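Local coordinates for protein putative mandelate racemase (Bordetella bronchiseptica, PDB 3OZY) that is of unknown function but belongs to the magnesium-dependent enolase superfamily and probably acts on an acid sugar such as m-xylarate, at residues D201-L206 with F226-S231; D210-L215 with R239-Q244; G222-E227 with P247-T252; I271-A276 with H298-P303. All blocks are in the same frame, centred on the assembly; numbering follows the deposited sequence. Where two conformers were deposited one is given.

Interaction 1 (D201-L206 with F226-S231). With MG (magnesium ion), chain C; ACY (acetic acid), chain I.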
loop_
_atom_site.group_PDB
_atom_site.type_symbol
_atom_site.label_atom_id
_atom_site.label_comp_id
_atom_site.label_asym_id
_atom_site.label_seq_id
_atom_site.Cartn_x
_atom_site.Cartn_y
_atom_site.Cartn_z
ATOM N N ASP A 201 -7.123 20.046 10.222
ATOM C CA ASP A 201 -6.481 18.931 9.532
ATOM C C ASP A 201 -4.970 19.077 9.656
ATOM O O ASP A 201 -4.397 20.054 9.152
ATOM C CB ASP A 201 -6.920 18.956 8.062
ATOM C CG ASP A 201 -6.341 17.830 7.236
ATOM O OD1 ASP A 201 -5.445 17.098 7.705
ATOM O OD2 ASP A 201 -6.782 17.706 6.068
ATOM N N ALA A 202 -4.336 18.122 10.346
ATOM C CA ALA A 202 -2.901 18.178 10.609
ATOM C C ALA A 202 -2.058 17.394 9.602
ATOM O O ALA A 202 -0.841 17.403 9.704
ATOM C CB ALA A 202 -2.594 17.696 12.030
ATOM N N ASN A 203 -2.683 16.709 8.646
ATOM C CA ASN A 203 -1.920 15.945 7.652
ATOM C C ASN A 203 -0.838 15.053 8.276
ATOM O O ASN A 203 0.281 14.957 7.756
ATOM C CB ASN A 203 -1.294 16.871 6.601
ATOM C CG ASN A 203 -2.307 17.392 5.614
ATOM O OD1 ASN A 203 -2.868 18.478 5.795
ATOM N ND2 ASN A 203 -2.550 16.625 4.558
ATOM N N GLN A 204 -1.186 14.391 9.380
ATOM C CA GLN A 204 -0.297 13.429 10.045
ATOM C C GLN A 204 0.950 14.058 10.651
ATOM O O GLN A 204 1.948 13.365 10.876
ATOM C CB GLN A 204 0.145 12.309 9.087
ATOM C CG GLN A 204 -0.953 11.642 8.284
ATOM C CD GLN A 204 -0.406 10.486 7.445
ATOM O OE1 GLN A 204 0.183 9.540 7.977
ATOM N NE2 GLN A 204 -0.593 10.562 6.129
ATOM N N SER A 205 0.899 15.358 10.932
ATOM C CA SER A 205 2.102 16.113 11.295
ATOM C C SER A 205 2.483 16.102 12.759
ATOM O O SER A 205 3.571 16.563 13.107
ATOM C CB SER A 205 1.951 17.580 10.883
ATOM O OG SER A 205 1.892 17.698 9.482
ATOM N N LEU A 206 1.596 15.637 13.625
ATOM C CA LEU A 206 1.842 15.734 15.058
ATOM C C LEU A 206 2.129 14.386 15.681
ATOM O O LEU A 206 1.651 13.353 15.194
ATOM C CB LEU A 206 0.622 16.331 15.761
ATOM C CG LEU A 206 0.203 17.712 15.265
ATOM C CD1 LEU A 206 -1.161 18.083 15.839
ATOM C CD2 LEU A 206 1.250 18.764 15.631
ATOM N N PHE A 226 -10.969 16.824 14.086
ATOM C CA PHE A 226 -9.505 16.873 14.083
ATOM C C PHE A 226 -9.096 15.764 13.112
ATOM O O PHE A 226 -9.182 14.571 13.442
ATOM C CB PHE A 226 -9.020 16.538 15.502
ATOM C CG PHE A 226 -7.564 16.828 15.783
ATOM C CD1 PHE A 226 -6.738 17.437 14.861
ATOM C CD2 PHE A 226 -7.050 16.514 17.035
ATOM C CE1 PHE A 226 -5.411 17.726 15.188
ATOM C CE2 PHE A 226 -5.745 16.790 17.368
ATOM C CZ PHE A 226 -4.914 17.391 16.446
ATOM N N GLU A 227 -8.680 16.152 11.909
ATOM C CA GLU A 227 -8.408 15.223 10.811
ATOM C C GLU A 227 -6.914 14.915 10.696
ATOM O O GLU A 227 -6.077 15.812 10.847
ATOM C CB GLU A 227 -8.941 15.831 9.514
ATOM C CG GLU A 227 -8.505 15.128 8.254
ATOM C CD GLU A 227 -9.238 15.637 7.038
ATOM O OE1 GLU A 227 -10.209 16.409 7.196
ATOM O OE2 GLU A 227 -8.852 15.260 5.912
ATOM N N GLU A 228 -6.594 13.645 10.425
ATOM C CA GLU A 228 -5.210 13.161 10.391
ATOM C C GLU A 228 -4.352 13.811 11.477
ATOM O O GLU A 228 -3.297 14.388 11.208
ATOM C CB GLU A 228 -4.575 13.327 9.003
ATOM C CG GLU A 228 -5.157 12.380 7.953
ATOM C CD GLU A 228 -4.230 12.215 6.767
ATOM O OE1 GLU A 228 -3.529 13.194 6.416
ATOM O OE2 GLU A 228 -4.180 11.109 6.187
ATOM N N PRO A 229 -4.785 13.700 12.736
ATOM C CA PRO A 229 -3.991 14.326 13.799
ATOM C C PRO A 229 -2.612 13.682 13.932
ATOM O O PRO A 229 -1.652 14.365 14.306
ATOM C CB PRO A 229 -4.820 14.047 15.054
ATOM C CG PRO A 229 -5.598 12.785 14.721
ATOM C CD PRO A 229 -5.951 12.967 13.263
ATOM N N LEU A 230 -2.521 12.387 13.617
ATOM C CA LEU A 230 -1.302 11.597 13.781
ATOM C C LEU A 230 -1.023 10.820 12.511
ATOM O O LEU A 230 -1.867 10.732 11.621
ATOM C CB LEU A 230 -1.478 10.574 14.913
ATOM C CG LEU A 230 -1.931 11.127 16.265
ATOM C CD1 LEU A 230 -2.344 9.989 17.186
ATOM C CD2 LEU A 230 -0.830 11.958 16.911
ATOM N N SER A 231 0.160 10.225 12.446
ATOM C CA SER A 231 0.435 9.202 11.452
ATOM C C SER A 231 -0.731 8.227 11.362
ATOM O O SER A 231 -1.221 7.736 12.390
ATOM C CB SER A 231 1.678 8.421 11.869
ATOM O OG SER A 231 1.802 7.247 11.075
HETATM MG MG MG C . -7.028 15.821 4.730
HETATM C C ACY I . -3.513 18.605 1.090
HETATM O O ACY I . -3.290 18.745 2.306
HETATM O OXT ACY I . -4.065 19.478 0.386
HETATM C CH3 ACY I . -3.088 17.336 0.411
HETATM O O HOH W 1 -5.294 15.156 5.954
HETATM O O HOH W 2 -1.461 13.716 4.756
HETATM O O HOH W 3 -5.224 16.382 3.294
HETATM O O HOH W 4 2.070 10.720 14.571
HETATM O O HOH W 5 -8.353 16.917 3.100
#
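The carboxylates of Asp201 and Glu227 are stacked with their planes 20° apart, while Pro229 CB sits over the centre of one face of the Phe226 ring and Leu206 CD1 meets that ring at its edge, 3.9 Å from Phe226 CZ. The site lies at the C-terminal ends of the parallel strands 197-201 and 225-227 of an enolase-superfamily beta/alpha barrel, where acidic residues hold the magnesium. Asp201 and Glu227 each have CG anti to the backbone N, which sends Asp201 OD2 and Glu227 OE2 to the same ion at 2.3 and 2.2 Å. The two oxygens stand 3.2 Å apart, a closeness the metal makes tolerable; Glu254 and three waters complete the shell. Lys173 on Asp201 OD2 and Lys171 on Glu227 OE1 probably offset the remaining negative charge. Asp201 OD1, turned off the metal, accepts from Asn203 N in an Asx turn at the start of the loop. Ala202 to Ser205 then form a type I' turn, pinned to the other segment by Ala202 N to Glu227 O (2.9 Å, 164°) and Gln204 N to Glu228 O (2.8 Å). Glu228 is a second-shell carboxylate: its OE2 is held by Asn255. A metal-bound water donates both to Asp201 OD1 and, at 2.7 Å, to Glu228 OE1.

Interaction 2 (D210-L215 with R239-Q244)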
loop_
_atom_site.group_PDB
_atom_site.type_symbol
_atom_site.label_atom_id
_atom_site.label_comp_id
_atom_site.label_asym_id
_atom_site.label_seq_id
_atom_site.Cartn_x
_atom_site.Cartn_y
_atom_site.Cartn_z
ATOM N N ASP A 210 1.768 16.369 21.423
ATOM C CA ASP A 210 1.380 17.621 20.787
ATOM C C ASP A 210 -0.067 17.555 20.300
ATOM O O ASP A 210 -0.785 18.551 20.336
ATOM C CB ASP A 210 2.309 17.964 19.614
ATOM C CG ASP A 210 3.684 18.443 20.062
ATOM O OD1 ASP A 210 3.824 18.927 21.200
ATOM O OD2 ASP A 210 4.636 18.351 19.255
ATOM N N ALA A 211 -0.512 16.385 19.844
ATOM C CA ALA A 211 -1.905 16.240 19.426
ATOM C C ALA A 211 -2.865 16.368 20.612
ATOM O O ALA A 211 -3.924 16.982 20.489
ATOM C CB ALA A 211 -2.118 14.916 18.694
ATOM N N LEU A 212 -2.499 15.807 21.762
ATOM C CA LEU A 212 -3.303 15.982 22.967
ATOM C C LEU A 212 -3.379 17.450 23.378
ATOM O O LEU A 212 -4.441 17.940 23.767
ATOM C CB LEU A 212 -2.744 15.133 24.112
ATOM C CG LEU A 212 -3.040 13.633 24.029
ATOM C CD1 LEU A 212 -2.056 12.847 24.893
ATOM C CD2 LEU A 212 -4.484 13.343 24.428
ATOM N N ALA A 213 -2.258 18.159 23.286
ATOM C CA ALA A 213 -2.252 19.581 23.623
ATOM C C ALA A 213 -3.145 20.336 22.642
ATOM O O ALA A 213 -3.928 21.205 23.043
ATOM C CB ALA A 213 -0.836 20.127 23.592
ATOM N N MET A 214 -3.043 20.007 21.361
ATOM C CA MET A 214 -3.865 20.719 20.395
ATOM C C MET A 214 -5.346 20.403 20.584
ATOM O O MET A 214 -6.187 21.301 20.492
ATOM C CB MET A 214 -3.427 20.419 18.966
ATOM C CG MET A 214 -4.195 21.250 17.966
ATOM S SD MET A 214 -3.575 21.128 16.284
ATOM C CE MET A 214 -2.036 22.033 16.410
ATOM N N LEU A 215 -5.673 19.141 20.862
ATOM C CA LEU A 215 -7.073 18.754 21.069
ATOM C C LEU A 215 -7.753 19.634 22.130
ATOM O O LEU A 215 -8.930 20.000 21.998
ATOM C CB LEU A 215 -7.172 17.270 21.442
ATOM C CG LEU A 215 -8.572 16.730 21.726
ATOM C CD1 LEU A 215 -9.506 16.902 20.517
ATOM C CD2 LEU A 215 -8.479 15.258 22.129
ATOM N N ARG A 239 -6.941 6.260 19.276
ATOM C CA ARG A 239 -7.777 5.830 20.390
ATOM C C ARG A 239 -7.553 6.730 21.606
ATOM O O ARG A 239 -8.507 7.137 22.269
ATOM C CB ARG A 239 -7.523 4.368 20.765
ATOM C CG ARG A 239 -8.491 3.872 21.854
ATOM C CD ARG A 239 -8.013 2.575 22.517
ATOM N NE ARG A 239 -6.820 2.794 23.323
ATOM C CZ ARG A 239 -6.806 3.443 24.485
ATOM N NH1 ARG A 239 -7.930 3.940 24.996
ATOM N NH2 ARG A 239 -5.660 3.599 25.137
ATOM N N ILE A 240 -6.293 7.044 21.889
ATOM C CA ILE A 240 -5.969 7.908 23.019
ATOM C C ILE A 240 -6.658 9.269 22.881
ATOM O O ILE A 240 -7.224 9.793 23.846
ATOM C CB ILE A 240 -4.447 8.058 23.165
ATOM C CG1 ILE A 240 -3.847 6.716 23.602
ATOM C CG2 ILE A 240 -4.101 9.158 24.178
ATOM C CD1 ILE A 240 -2.339 6.627 23.497
ATOM N N LEU A 241 -6.629 9.839 21.683
ATOM C CA LEU A 241 -7.291 11.126 21.455
ATOM C C LEU A 241 -8.802 11.018 21.658
ATOM O O LEU A 241 -9.415 11.845 22.326
ATOM C CB LEU A 241 -6.990 11.655 20.054
ATOM C CG LEU A 241 -5.534 12.015 19.781
ATOM C CD1 LEU A 241 -5.326 12.339 18.301
ATOM C CD2 LEU A 241 -5.122 13.193 20.656
ATOM N N ARG A 242 -9.393 9.980 21.086
ATOM C CA ARG A 242 -10.822 9.781 21.214
ATOM C C ARG A 242 -11.235 9.514 22.666
ATOM O O ARG A 242 -12.303 9.948 23.108
ATOM C CB ARG A 242 -11.243 8.647 20.285
ATOM C CG ARG A 242 -12.705 8.476 20.170
ATOM C CD ARG A 242 -13.032 7.627 18.971
ATOM N NE ARG A 242 -14.452 7.352 19.011
ATOM C CZ ARG A 242 -14.992 6.327 19.658
ATOM N NH1 ARG A 242 -14.218 5.455 20.295
ATOM N NH2 ARG A 242 -16.307 6.165 19.654
ATOM N N ALA A 243 -10.378 8.817 23.410
ATOM C CA ALA A 243 -10.648 8.483 24.804
ATOM C C ALA A 243 -10.721 9.711 25.708
ATOM O O ALA A 243 -11.137 9.611 26.866
ATOM C CB ALA A 243 -9.591 7.510 25.322
ATOM N N GLN A 244 -10.315 10.876 25.208
ATOM C CA GLN A 244 -10.421 12.080 26.023
ATOM C C GLN A 244 -11.873 12.528 26.175
ATOM O O GLN A 244 -12.177 13.363 27.023
ATOM C CB GLN A 244 -9.546 13.212 25.469
ATOM C CG GLN A 244 -8.068 12.824 25.342
ATOM C CD GLN A 244 -7.512 12.176 26.605
ATOM O OE1 GLN A 244 -7.540 12.773 27.681
ATOM N NE2 GLN A 244 -7.005 10.950 26.479
#
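Apolar contacts carry this helix-to-helix pairing, and they centre on the CD2 methyl of Leu241. That methyl lies 3.8 Å from Leu212 CD2 and 4.0 Å from Ala211 CB, with Leu215 CD2 a little farther off. Leu241 CG is anti to its carbonyl carbon (chi1 -65°), and the side chain crosses that of Leu212 obliquely. Leu212 CD2 also reaches Ile240 CG2 at 4.2 Å, toward the partly exposed side of the contact. Helices 208-220 and 235-242 are consecutive outer helices of the beta/alpha barrel, joined through strand 225-227, and Leu241 turns inward to touch Pro229 and Ile250 beneath them. Where helix 235-242 runs out, a methyl meets a backbone oxygen and a glutamine lends its aliphatic part. Leu215, with CG anti to the backbone N (chi1 178°), lays CD2 3.5 Å from the carbonyl oxygen Leu241 O, and the aliphatic part of Gln244 crosses Leu212 at about a right angle, its CG 3.7 Å from Leu212 CD2. Hydrogen bonding shapes that glutamine from within its own segment: the chain bends at chi2 (-49°) so that NE2 donates back to Ile240 O over 2.9 Å, nearly straight and in the amide plane, though from above the plane of the accepting carbonyl.

Interaction 3 (G222-E227 with P247-T252). With MG (magnesium ion), chain C.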
loop_
_atom_site.group_PDB
_atom_site.type_symbol
_atom_site.label_atom_id
_atom_site.label_comp_id
_atom_site.label_asym_id
_atom_site.label_seq_id
_atom_site.Cartn_x
_atom_site.Cartn_y
_atom_site.Cartn_z
ATOM N N GLY A 222 -14.468 24.733 19.973
ATOM C CA GLY A 222 -15.650 24.047 19.484
ATOM C C GLY A 222 -15.509 23.483 18.082
ATOM O O GLY A 222 -16.471 23.441 17.315
ATOM N N CYS A 223 -14.311 23.016 17.747
ATOM C CA CYS A 223 -14.079 22.475 16.408
ATOM C C CYS A 223 -14.873 21.203 16.125
ATOM O O CYS A 223 -15.073 20.362 17.003
ATOM C CB CYS A 223 -12.591 22.226 16.178
ATOM S SG CYS A 223 -11.622 23.737 16.142
ATOM N N TYR A 224 -15.309 21.056 14.881
ATOM C CA TYR A 224 -16.115 19.909 14.468
ATOM C C TYR A 224 -15.315 18.598 14.446
ATOM O O TYR A 224 -15.777 17.563 14.946
ATOM C CB TYR A 224 -16.723 20.189 13.089
ATOM C CG TYR A 224 -17.771 19.192 12.659
ATOM C CD1 TYR A 224 -19.096 19.318 13.075
ATOM C CD2 TYR A 224 -17.447 18.130 11.821
ATOM C CE1 TYR A 224 -20.055 18.401 12.679
ATOM C CE2 TYR A 224 -18.402 17.212 11.424
ATOM C CZ TYR A 224 -19.697 17.348 11.849
ATOM O OH TYR A 224 -20.643 16.424 11.452
ATOM N N TRP A 225 -14.127 18.631 13.849
ATOM C CA TRP A 225 -13.267 17.458 13.815
ATOM C C TRP A 225 -11.796 17.816 13.750
ATOM O O TRP A 225 -11.446 18.957 13.431
ATOM C CB TRP A 225 -13.674 16.462 12.716
ATOM C CG TRP A 225 -13.316 16.744 11.253
ATOM C CD1 TRP A 225 -12.142 17.246 10.732
ATOM C CD2 TRP A 225 -14.133 16.390 10.137
ATOM N NE1 TRP A 225 -12.217 17.262 9.344
ATOM C CE2 TRP A 225 -13.430 16.735 8.962
ATOM C CE3 TRP A 225 -15.409 15.826 10.021
ATOM C CZ2 TRP A 225 -13.970 16.534 7.684
ATOM C CZ3 TRP A 225 -15.942 15.625 8.759
ATOM C CH2 TRP A 225 -15.228 15.979 7.607
ATOM N N PHE A 226 -10.969 16.824 14.086
ATOM C CA PHE A 226 -9.505 16.873 14.083
ATOM C C PHE A 226 -9.096 15.764 13.112
ATOM O O PHE A 226 -9.182 14.571 13.442
ATOM C CB PHE A 226 -9.020 16.538 15.502
ATOM C CG PHE A 226 -7.564 16.828 15.783
ATOM C CD1 PHE A 226 -6.738 17.437 14.861
ATOM C CD2 PHE A 226 -7.050 16.514 17.035
ATOM C CE1 PHE A 226 -5.411 17.726 15.188
ATOM C CE2 PHE A 226 -5.745 16.790 17.368
ATOM C CZ PHE A 226 -4.914 17.391 16.446
ATOM N N GLU A 227 -8.680 16.152 11.909
ATOM C CA GLU A 227 -8.408 15.223 10.811
ATOM C C GLU A 227 -6.914 14.915 10.696
ATOM O O GLU A 227 -6.077 15.812 10.847
ATOM C CB GLU A 227 -8.941 15.831 9.514
ATOM C CG GLU A 227 -8.505 15.128 8.254
ATOM C CD GLU A 227 -9.238 15.637 7.038
ATOM O OE1 GLU A 227 -10.209 16.409 7.196
ATOM O OE2 GLU A 227 -8.852 15.260 5.912
ATOM N N PRO A 247 -16.099 16.725 22.595
ATOM C CA PRO A 247 -17.045 16.778 21.475
ATOM C C PRO A 247 -16.369 16.925 20.112
ATOM O O PRO A 247 -17.077 17.012 19.108
ATOM C CB PRO A 247 -17.890 18.024 21.787
ATOM C CG PRO A 247 -17.708 18.245 23.275
ATOM C CD PRO A 247 -16.284 17.847 23.527
ATOM N N VAL A 248 -15.039 16.956 20.077
ATOM C CA VAL A 248 -14.320 17.066 18.807
ATOM C C VAL A 248 -14.135 15.674 18.213
ATOM O O VAL A 248 -13.583 14.783 18.865
ATOM C CB VAL A 248 -12.924 17.715 18.997
ATOM C CG1 VAL A 248 -12.226 17.898 17.654
ATOM C CG2 VAL A 248 -13.025 19.059 19.715
ATOM N N ARG A 249 -14.615 15.475 16.989
ATOM C CA ARG A 249 -14.517 14.171 16.337
ATOM C C ARG A 249 -13.090 13.894 15.879
ATOM O O ARG A 249 -12.432 14.789 15.341
ATOM C CB ARG A 249 -15.444 14.139 15.127
ATOM C CG ARG A 249 -16.910 14.305 15.470
ATOM C CD ARG A 249 -17.699 14.876 14.287
ATOM N NE ARG A 249 -19.096 15.100 14.653
ATOM C CZ ARG A 249 -19.524 16.152 15.337
ATOM N NH1 ARG A 249 -18.670 17.100 15.700
ATOM N NH2 ARG A 249 -20.814 16.265 15.649
ATOM N N ILE A 250 -12.620 12.665 16.074
ATOM C CA ILE A 250 -11.342 12.243 15.511
ATOM C C ILE A 250 -11.604 11.661 14.118
ATOM O O ILE A 250 -12.354 10.684 13.969
ATOM C CB ILE A 250 -10.630 11.230 16.433
ATOM C CG1 ILE A 250 -10.452 11.821 17.839
ATOM C CG2 ILE A 250 -9.283 10.787 15.844
ATOM C CD1 ILE A 250 -9.768 13.189 17.867
ATOM N N ALA A 251 -11.015 12.281 13.094
ATOM C CA ALA A 251 -11.281 11.935 11.702
ATOM C C ALA A 251 -10.013 11.514 10.984
ATOM O O ALA A 251 -8.961 12.120 11.164
ATOM C CB ALA A 251 -11.892 13.144 10.985
ATOM N N THR A 252 -10.113 10.480 10.160
ATOM C CA THR A 252 -9.012 10.110 9.287
ATOM C C THR A 252 -9.549 9.227 8.172
ATOM O O THR A 252 -10.630 8.645 8.285
ATOM C CB THR A 252 -7.853 9.419 10.057
ATOM O OG1 THR A 252 -6.738 9.256 9.175
ATOM C CG2 THR A 252 -8.283 8.053 10.642
HETATM MG MG MG C . -7.028 15.821 4.730
HETATM O O HOH W 1 -5.294 15.156 5.954
HETATM O O HOH W 3 -5.224 16.382 3.294
HETATM O O HOH W 5 -8.353 16.917 3.100
#
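Strands 225-227 and 249-252 run parallel with a 29° angle between their directions, paired Trp225 with Arg249, Phe226 with Ile250 and Glu227 with Ala251. Phe226 N donates to Arg249 O almost along the C=O axis (2.8 Å), and Ala251 N returns the bond to Phe226 O. At the start of the pairing Tyr224 O is gripped twice, by Arg249 N and, on a lone pair in the carbonyl plane, by Arg249 NH1 at 3.0 Å. The second bond fixes the rotation of the guanidinium, which lies flat on the Tyr224 ring, planes 6° apart, in a cation-pi stack with Arg249 CZ 3.8 Å from the ring centroid. Strand 225-227, helix 235-242 and strand 249-252 form one beta-alpha-beta unit of the barrel, and along its strands successive side chains point by turns to the barrel interior and to the helical layer. Trp225, Glu227, Arg249 and Ala251 share one face. There Trp225 CG takes the crowded position between the backbone N and the carbonyl carbon (chi1 77°), and Ala251 CB packs over its five-membered ring in a CH-pi contact, 4.0 Å from the centroid. On the other face, beneath the helices, Phe226 CB touches Val248 CG1 at 4.1 Å and Ile250 CD1 at 4.2 Å.

Interaction 4 (I271-A276 with H298-P303)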
loop_
_atom_site.group_PDB
_atom_site.type_symbol
_atom_site.label_atom_id
_atom_site.label_comp_id
_atom_site.label_asym_id
_atom_site.label_seq_id
_atom_site.Cartn_x
_atom_site.Cartn_y
_atom_site.Cartn_z
ATOM N N ILE A 271 -11.725 5.853 16.075
ATOM C CA ILE A 271 -12.187 6.763 15.020
ATOM C C ILE A 271 -13.633 7.206 15.210
ATOM O O ILE A 271 -14.491 6.399 15.583
ATOM C CB ILE A 271 -11.987 6.110 13.620
ATOM C CG1 ILE A 271 -12.080 7.133 12.482
ATOM C CG2 ILE A 271 -12.938 4.913 13.418
ATOM C CD1 ILE A 271 -11.605 6.539 11.145
ATOM N N ASP A 272 -13.903 8.486 14.950
ATOM C CA ASP A 272 -15.264 9.026 14.962
ATOM C C ASP A 272 -15.814 9.219 13.554
ATOM O O ASP A 272 -16.996 8.982 13.298
ATOM C CB ASP A 272 -15.312 10.367 15.698
ATOM C CG ASP A 272 -15.025 10.235 17.172
ATOM O OD1 ASP A 272 -15.736 9.469 17.863
ATOM O OD2 ASP A 272 -14.075 10.900 17.625
ATOM N N VAL A 273 -14.952 9.693 12.656
ATOM C CA VAL A 273 -15.346 10.015 11.289
ATOM C C VAL A 273 -14.417 9.290 10.326
ATOM O O VAL A 273 -13.208 9.551 10.296
ATOM C CB VAL A 273 -15.286 11.532 11.031
ATOM C CG1 VAL A 273 -15.512 11.838 9.554
ATOM C CG2 VAL A 273 -16.294 12.275 11.907
ATOM N N LEU A 274 -14.993 8.365 9.560
ATOM C CA LEU A 274 -14.258 7.643 8.529
ATOM C C LEU A 274 -14.263 8.496 7.274
ATOM O O LEU A 274 -15.324 8.925 6.830
ATOM C CB LEU A 274 -14.918 6.295 8.243
ATOM C CG LEU A 274 -14.853 5.202 9.312
ATOM C CD1 LEU A 274 -15.685 5.556 10.553
ATOM C CD2 LEU A 274 -15.337 3.905 8.693
ATOM N N GLN A 275 -13.089 8.726 6.692
ATOM C CA GLN A 275 -13.000 9.639 5.553
ATOM C C GLN A 275 -12.608 8.952 4.249
ATOM O O GLN A 275 -12.101 9.585 3.323
ATOM C CB GLN A 275 -12.065 10.799 5.874
ATOM C CG GLN A 275 -12.513 11.608 7.082
ATOM C CD GLN A 275 -11.610 12.784 7.314
ATOM O OE1 GLN A 275 -10.427 12.620 7.620
ATOM N NE2 GLN A 275 -12.151 13.987 7.157
ATOM N N ALA A 276 -12.885 7.655 4.167
ATOM C CA ALA A 276 -12.643 6.897 2.938
ATOM C C ALA A 276 -13.202 7.631 1.719
ATOM O O ALA A 276 -14.382 7.975 1.679
ATOM C CB ALA A 276 -13.264 5.517 3.041
ATOM N N HIS A 298 -22.247 3.128 14.646
ATOM C CA HIS A 298 -22.718 4.398 15.210
ATOM C C HIS A 298 -21.670 5.495 15.061
ATOM O O HIS A 298 -21.553 6.382 15.911
ATOM C CB HIS A 298 -23.166 4.224 16.667
ATOM C CG HIS A 298 -24.205 3.167 16.827
ATOM N ND1 HIS A 298 -25.545 3.423 16.648
ATOM C CD2 HIS A 298 -24.100 1.839 17.073
ATOM C CE1 HIS A 298 -26.228 2.306 16.821
ATOM N NE2 HIS A 298 -25.375 1.329 17.066
ATOM N N LEU A 299 -20.929 5.414 13.956
ATOM C CA LEU A 299 -19.923 6.401 13.585
ATOM C C LEU A 299 -20.347 7.075 12.282
ATOM O O LEU A 299 -21.352 6.703 11.683
ATOM C CB LEU A 299 -18.564 5.715 13.414
ATOM C CG LEU A 299 -18.095 4.905 14.627
ATOM C CD1 LEU A 299 -16.817 4.149 14.278
ATOM C CD2 LEU A 299 -17.897 5.777 15.851
ATOM N N ALA A 300 -19.569 8.053 11.832
ATOM C CA ALA A 300 -19.917 8.813 10.642
ATOM C C ALA A 300 -18.964 8.491 9.501
ATOM O O ALA A 300 -17.800 8.168 9.734
ATOM C CB ALA A 300 -19.871 10.314 10.951
ATOM N N TRP A 301 -19.471 8.565 8.270
ATOM C CA TRP A 301 -18.635 8.563 7.069
ATOM C C TRP A 301 -18.809 9.908 6.383
ATOM O O TRP A 301 -19.925 10.272 6.010
ATOM C CB TRP A 301 -19.022 7.434 6.110
ATOM C CG TRP A 301 -18.309 7.501 4.789
ATOM C CD1 TRP A 301 -16.981 7.257 4.555
ATOM C CD2 TRP A 301 -18.883 7.842 3.519
ATOM N NE1 TRP A 301 -16.697 7.422 3.213
ATOM C CE2 TRP A 301 -17.848 7.778 2.560
ATOM C CE3 TRP A 301 -20.167 8.193 3.100
ATOM C CZ2 TRP A 301 -18.061 8.061 1.213
ATOM C CZ3 TRP A 301 -20.374 8.470 1.761
ATOM C CH2 TRP A 301 -19.328 8.399 0.835
ATOM N N ASN A 302 -17.703 10.645 6.261
ATOM C CA ASN A 302 -17.652 11.940 5.576
ATOM C C ASN A 302 -16.385 11.868 4.735
ATOM O O ASN A 302 -15.282 12.012 5.263
ATOM C CB ASN A 302 -17.543 13.097 6.579
ATOM C CG ASN A 302 -18.739 13.197 7.500
ATOM O OD1 ASN A 302 -18.660 12.875 8.684
ATOM N ND2 ASN A 302 -19.858 13.650 6.962
ATOM N N PRO A 303 -16.523 11.605 3.424
ATOM C CA PRO A 303 -15.337 11.300 2.618
ATOM C C PRO A 303 -14.414 12.490 2.405
ATOM O O PRO A 303 -14.856 13.635 2.326
ATOM C CB PRO A 303 -15.927 10.884 1.265
ATOM C CG PRO A 303 -17.247 11.577 1.222
ATOM C CD PRO A 303 -17.761 11.467 2.637
#
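Leu299 opens the contact just after the Schellman motif at His298 that ends helix 284-296. Its CG is anti to the carbonyl carbon, and the isobutyl group crosses Ile271 at about a right angle, with Leu299 CD1 4.0 Å from Ile271 CG2 and both methyls against Ile271 O. Leu299 CB touches Leu274 CD1. Ala300 carries the central pairing: Ala300 N donates to Asp272 O almost along the C=O axis (3.1 Å, 173° at the hydrogen), and its carbonyl accepts from Leu274 N at 2.8 Å. The methyl of Ala300 shares a face with Val273. These bonds join strands 273-274 and 300-301 as parallel neighbours of the barrel wall, with helix 284-296 forming the beta-alpha-beta crossover between them. Trp301 lies on the opposite face together with Leu274. With CG anti to the backbone N (chi1 173°), its indole swings alongside the first segment until NE1 donates in the carbonyl plane to a lone pair of Ala276 O, 2.8 Å away. Pro303 CD lies over the centre of one face of the ring, so the packing on that face and the bond at the edge together fix the tilt and rotation of the indole, while helix 309-321 packs against it through Leu318 and Val319. Asn302 continues the pairing with N donating to Leu274 O (3.0 Å); its side chain turns to the Val273 side, OD1 lying 3.4 Å from Val273 CG1, while ND2 is bound to Pro325 O. At the far end, Pro303 CB lies 3.3 Å from Ala276 O.

Interactions 1, 3 and 4 lie along the same curved barrel sheet, with interaction 2 in the helical layer outside it. Interactions 1 and 3 share Phe226 and Glu227, and Glu228 N probably bonds to Ala251 O (2.9 Å), carrying the pairing past the metal ligand. Strand 249-252 links interaction 3 to interaction 4 through Thr252 O and Gln275 N, also 2.9 Å apart. Gln275 NE2 in turn lies 3.1 Å from Glu227 OE1, a probable hydrogen bond that would help position this magnesium ligand from the second shell. From interaction 2, Leu241 CD1 packs 3.6 Å from Pro229 CG, and Arg242 NE forms a 2.7 Å salt bridge with Asp272 OD1 of interaction 4.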